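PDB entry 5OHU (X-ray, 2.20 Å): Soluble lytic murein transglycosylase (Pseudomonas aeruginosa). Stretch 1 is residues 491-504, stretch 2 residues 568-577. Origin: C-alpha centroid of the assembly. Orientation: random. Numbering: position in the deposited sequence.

Stretch 1 491-504: LHSSWIFAITRQES
Stretch 2 (568-577) NRVLASAAYN

Two helices far apart in sequence can pack along a shared direction, with side chains one helical turn apart meeting in a regular register, and this pair from a lytic murein transglycosylase illustrates the principle. The first stretch enters through Leu491 and His492 in extended conformation (phi/psi -108/149 and -61/122), His492 occupying the N-cap position, and is helical from Ser493. The second is helical from Arg569, continuing beyond Asn577. Asn568 (-95/116, chi1 t) caps it: its OD1 accepts from Leu571 N at 3.1 Å and, weakly, from Val570 N at 2.8 Å. The helix axes run in nearly the same direction, crossing at -29° with a closest approach of 12.2 Å. Register advances four residues at a time: CA-CA distances are 8.0 Å for Trp495-Arg569, 7.9 Å for Ile499-Ser573 and 9.2 Å for Glu503-Asn577.

Trp495 dominates, covered by three residues. With chi1 t and chi2 36°, its indole lays one face beneath Arg569 (chi1 m, chi2 t), whose CG lies 3.9 Å from the centroid of the five-membered ring, a CH-pi contact. The Arg569 guanidinium is more distant, so any cation-pi attraction is weak at most. At the ring edge, Trp495 NE1 donates to Ser573 OG at 2.9 Å, while Trp495 CH2 meets Ala572 CB at 3.5 Å. Ser573 (chi1 m) is a relay: its OG also donates to Arg569 O at 2.7 Å, one turn back, leaving the hydroxyl oxygen to accept the indole proton.

Further along, Ile499 (chi1 m, chi2 m) sets CG2 over the face of Tyr576 (chi1 t, chi2 -85°), 4.1 Å from its CZ. Glu503 (chi1 m, chi2 m) approaches the same ring at its edge, OE1 lying 3.3 Å from Tyr576 CD1. The rings of Trp495 and Tyr576 are thus each contacted both over one face and at the edge.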

# COMPACT_ATOMS: atom_id res chain seq x y z
N LEU A 491 25.98 17.42 1.09
CA LEU A 491 25.37 16.11 1.29
C LEU A 491 26.16 15.03 0.56
O LEU A 491 26.77 15.28 -0.48
CB LEU A 491 23.92 16.09 0.79
CG LEU A 491 23.03 17.20 1.34
CD1 LEU A 491 21.63 17.06 0.80
CD2 LEU A 491 23.00 17.13 2.84
N HIS A 492 26.13 13.82 1.13
CA HIS A 492 26.60 12.66 0.38
C HIS A 492 25.71 12.53 -0.84
O HIS A 492 24.48 12.44 -0.72
CB HIS A 492 26.52 11.37 1.23
CG HIS A 492 27.36 11.39 2.48
ND1 HIS A 492 27.50 10.28 3.29
CD2 HIS A 492 28.08 12.37 3.07
CE1 HIS A 492 28.28 10.57 4.31
NE2 HIS A 492 28.64 11.84 4.21
N SER A 493 26.31 12.54 -2.03
CA SER A 493 25.46 12.57 -3.23
C SER A 493 24.71 11.25 -3.43
O SER A 493 23.64 11.25 -4.04
CB SER A 493 26.29 12.94 -4.46
OG SER A 493 26.70 11.78 -5.15
N SER A 494 25.23 10.14 -2.90
CA SER A 494 24.47 8.90 -2.95
C SER A 494 23.16 9.03 -2.20
O SER A 494 22.16 8.41 -2.57
CB SER A 494 25.29 7.75 -2.37
OG SER A 494 25.61 8.00 -1.02
N TRP A 495 23.13 9.85 -1.15
CA TRP A 495 21.92 10.00 -0.36
C TRP A 495 20.81 10.66 -1.18
O TRP A 495 19.66 10.23 -1.13
CB TRP A 495 22.22 10.81 0.90
CG TRP A 495 21.12 10.80 1.91
CD1 TRP A 495 20.27 9.75 2.22
CD2 TRP A 495 20.72 11.89 2.75
NE1 TRP A 495 19.38 10.13 3.21
CE2 TRP A 495 19.64 11.44 3.55
CE3 TRP A 495 21.18 13.20 2.91
CZ2 TRP A 495 19.01 12.26 4.49
CZ3 TRP A 495 20.56 14.03 3.85
CH2 TRP A 495 19.49 13.55 4.63
N ILE A 496 21.15 11.68 -1.97
CA ILE A 496 20.12 12.37 -2.73
C ILE A 496 19.61 11.50 -3.88
O ILE A 496 18.41 11.51 -4.19
CB ILE A 496 20.65 13.74 -3.19
CG1 ILE A 496 19.51 14.62 -3.68
CG2 ILE A 496 21.65 13.59 -4.30
CD1 ILE A 496 19.98 16.03 -4.00
N PHE A 497 20.48 10.73 -4.54
CA PHE A 497 20.01 9.72 -5.48
C PHE A 497 19.06 8.74 -4.79
O PHE A 497 18.01 8.39 -5.33
CB PHE A 497 21.19 8.94 -6.07
CG PHE A 497 21.91 9.67 -7.16
CD1 PHE A 497 22.81 10.67 -6.85
CD2 PHE A 497 21.73 9.31 -8.48
CE1 PHE A 497 23.50 11.33 -7.85
CE2 PHE A 497 22.42 9.97 -9.49
CZ PHE A 497 23.30 10.98 -9.17
N ALA A 498 19.44 8.28 -3.58
CA ALA A 498 18.60 7.35 -2.82
C ALA A 498 17.24 7.96 -2.50
O ALA A 498 16.21 7.30 -2.66
CB ALA A 498 19.31 6.94 -1.53
N ILE A 499 17.21 9.20 -2.01
CA ILE A 499 15.95 9.83 -1.68
C ILE A 499 15.10 9.97 -2.93
O ILE A 499 13.89 9.70 -2.92
CB ILE A 499 16.20 11.19 -1.00
CG1 ILE A 499 16.75 11.00 0.42
CG2 ILE A 499 14.95 12.10 -1.05
CD1 ILE A 499 15.69 10.76 1.48
N THR A 500 15.73 10.35 -4.04
CA THR A 500 15.00 10.46 -5.29
C THR A 500 14.47 9.11 -5.75
O THR A 500 13.32 9.00 -6.17
CB THR A 500 15.92 11.07 -6.35
OG1 THR A 500 16.31 12.37 -5.91
CG2 THR A 500 15.22 11.18 -7.68
N ARG A 501 15.30 8.07 -5.66
CA ARG A 501 14.87 6.75 -6.08
C ARG A 501 13.65 6.28 -5.28
O ARG A 501 12.71 5.71 -5.85
CB ARG A 501 16.04 5.77 -5.95
CG ARG A 501 15.67 4.29 -5.94
CD ARG A 501 15.07 3.83 -7.26
NE ARG A 501 14.91 2.38 -7.23
CZ ARG A 501 13.84 1.77 -6.73
NH1 ARG A 501 12.84 2.48 -6.23
NH2 ARG A 501 13.78 0.44 -6.74
N GLN A 502 13.62 6.56 -3.97
CA GLN A 502 12.49 6.18 -3.13
C GLN A 502 11.26 7.04 -3.41
O GLN A 502 10.14 6.52 -3.48
CB GLN A 502 12.89 6.30 -1.66
CG GLN A 502 11.79 6.13 -0.62
CD GLN A 502 11.07 4.77 -0.69
OE1 GLN A 502 9.84 4.72 -0.57
NE2 GLN A 502 11.81 3.71 -0.99
N GLU A 503 11.44 8.34 -3.57
CA GLU A 503 10.30 9.25 -3.65
C GLU A 503 9.56 9.11 -4.97
O GLU A 503 8.32 9.03 -4.99
CB GLU A 503 10.77 10.70 -3.45
CG GLU A 503 11.15 11.06 -2.01
CD GLU A 503 9.96 11.01 -1.05
OE1 GLU A 503 10.19 10.94 0.17
OE2 GLU A 503 8.80 11.04 -1.51
N SER A 504 10.29 9.11 -6.08
CA SER A 504 9.69 9.17 -7.41
C SER A 504 10.12 8.06 -8.34
O SER A 504 9.54 7.93 -9.42
CB SER A 504 10.03 10.50 -8.09
OG SER A 504 11.43 10.53 -8.40
N ASN A 568 22.65 13.41 10.67
CA ASN A 568 22.43 11.97 10.77
C ASN A 568 21.39 11.58 9.72
O ASN A 568 20.24 12.00 9.79
CB ASN A 568 21.96 11.61 12.19
CG ASN A 568 21.68 10.12 12.37
OD1 ASN A 568 21.09 9.47 11.51
ND2 ASN A 568 22.06 9.59 13.53
N ARG A 569 21.80 10.75 8.76
CA ARG A 569 20.96 10.39 7.61
C ARG A 569 19.80 9.49 8.02
O ARG A 569 18.74 9.53 7.38
CB ARG A 569 21.80 9.70 6.53
CG ARG A 569 22.74 10.58 5.68
CD ARG A 569 23.67 9.65 4.86
NE ARG A 569 23.99 8.44 5.63
CZ ARG A 569 23.90 7.20 5.15
NH1 ARG A 569 23.42 7.00 3.92
NH2 ARG A 569 24.20 6.18 5.95
N VAL A 570 20.00 8.66 9.04
CA VAL A 570 18.91 7.81 9.52
C VAL A 570 17.74 8.67 10.02
O VAL A 570 16.59 8.47 9.63
CB VAL A 570 19.40 6.88 10.64
CG1 VAL A 570 18.27 5.96 11.08
CG2 VAL A 570 20.61 6.06 10.17
N LEU A 571 18.03 9.61 10.91
CA LEU A 571 16.98 10.47 11.43
C LEU A 571 16.43 11.39 10.35
O LEU A 571 15.21 11.57 10.23
CB LEU A 571 17.53 11.28 12.60
CG LEU A 571 18.09 10.43 13.73
CD1 LEU A 571 18.80 11.33 14.76
CD2 LEU A 571 16.96 9.65 14.39
N ALA A 572 17.31 11.99 9.55
CA ALA A 572 16.85 12.92 8.53
C ALA A 572 15.98 12.22 7.49
O ALA A 572 14.99 12.79 7.01
CB ALA A 572 18.05 13.60 7.86
N SER A 573 16.33 10.98 7.12
CA SER A 573 15.50 10.23 6.18
C SER A 573 14.12 9.99 6.77
O SER A 573 13.10 10.17 6.08
CB SER A 573 16.15 8.90 5.80
OG SER A 573 17.38 9.12 5.12
N ALA A 574 14.08 9.59 8.04
CA ALA A 574 12.80 9.37 8.71
C ALA A 574 11.98 10.66 8.73
O ALA A 574 10.77 10.65 8.51
CB ALA A 574 13.03 8.85 10.13
N ALA A 575 12.64 11.79 8.97
CA ALA A 575 11.93 13.05 9.05
C ALA A 575 11.40 13.48 7.70
O ALA A 575 10.31 14.05 7.61
CB ALA A 575 12.83 14.14 9.65
N TYR A 576 12.17 13.21 6.63
CA TYR A 576 11.68 13.49 5.29
C TYR A 576 10.33 12.83 5.06
O TYR A 576 9.43 13.43 4.45
CB TYR A 576 12.69 13.01 4.24
CG TYR A 576 12.59 13.70 2.89
CD1 TYR A 576 11.69 13.27 1.91
CD2 TYR A 576 13.40 14.79 2.58
CE1 TYR A 576 11.60 13.89 0.66
CE2 TYR A 576 13.33 15.44 1.33
CZ TYR A 576 12.42 14.98 0.38
OH TYR A 576 12.35 15.61 -0.85
N ASN A 577 10.15 11.62 5.57
CA ASN A 577 8.95 10.86 5.28
C ASN A 577 7.84 11.12 6.29
O ASN A 577 6.67 11.21 5.91
CB ASN A 577 9.27 9.36 5.25
CG ASN A 577 8.02 8.50 5.07
OD1 ASN A 577 7.41 8.52 3.99
ND2 ASN A 577 7.61 7.81 6.12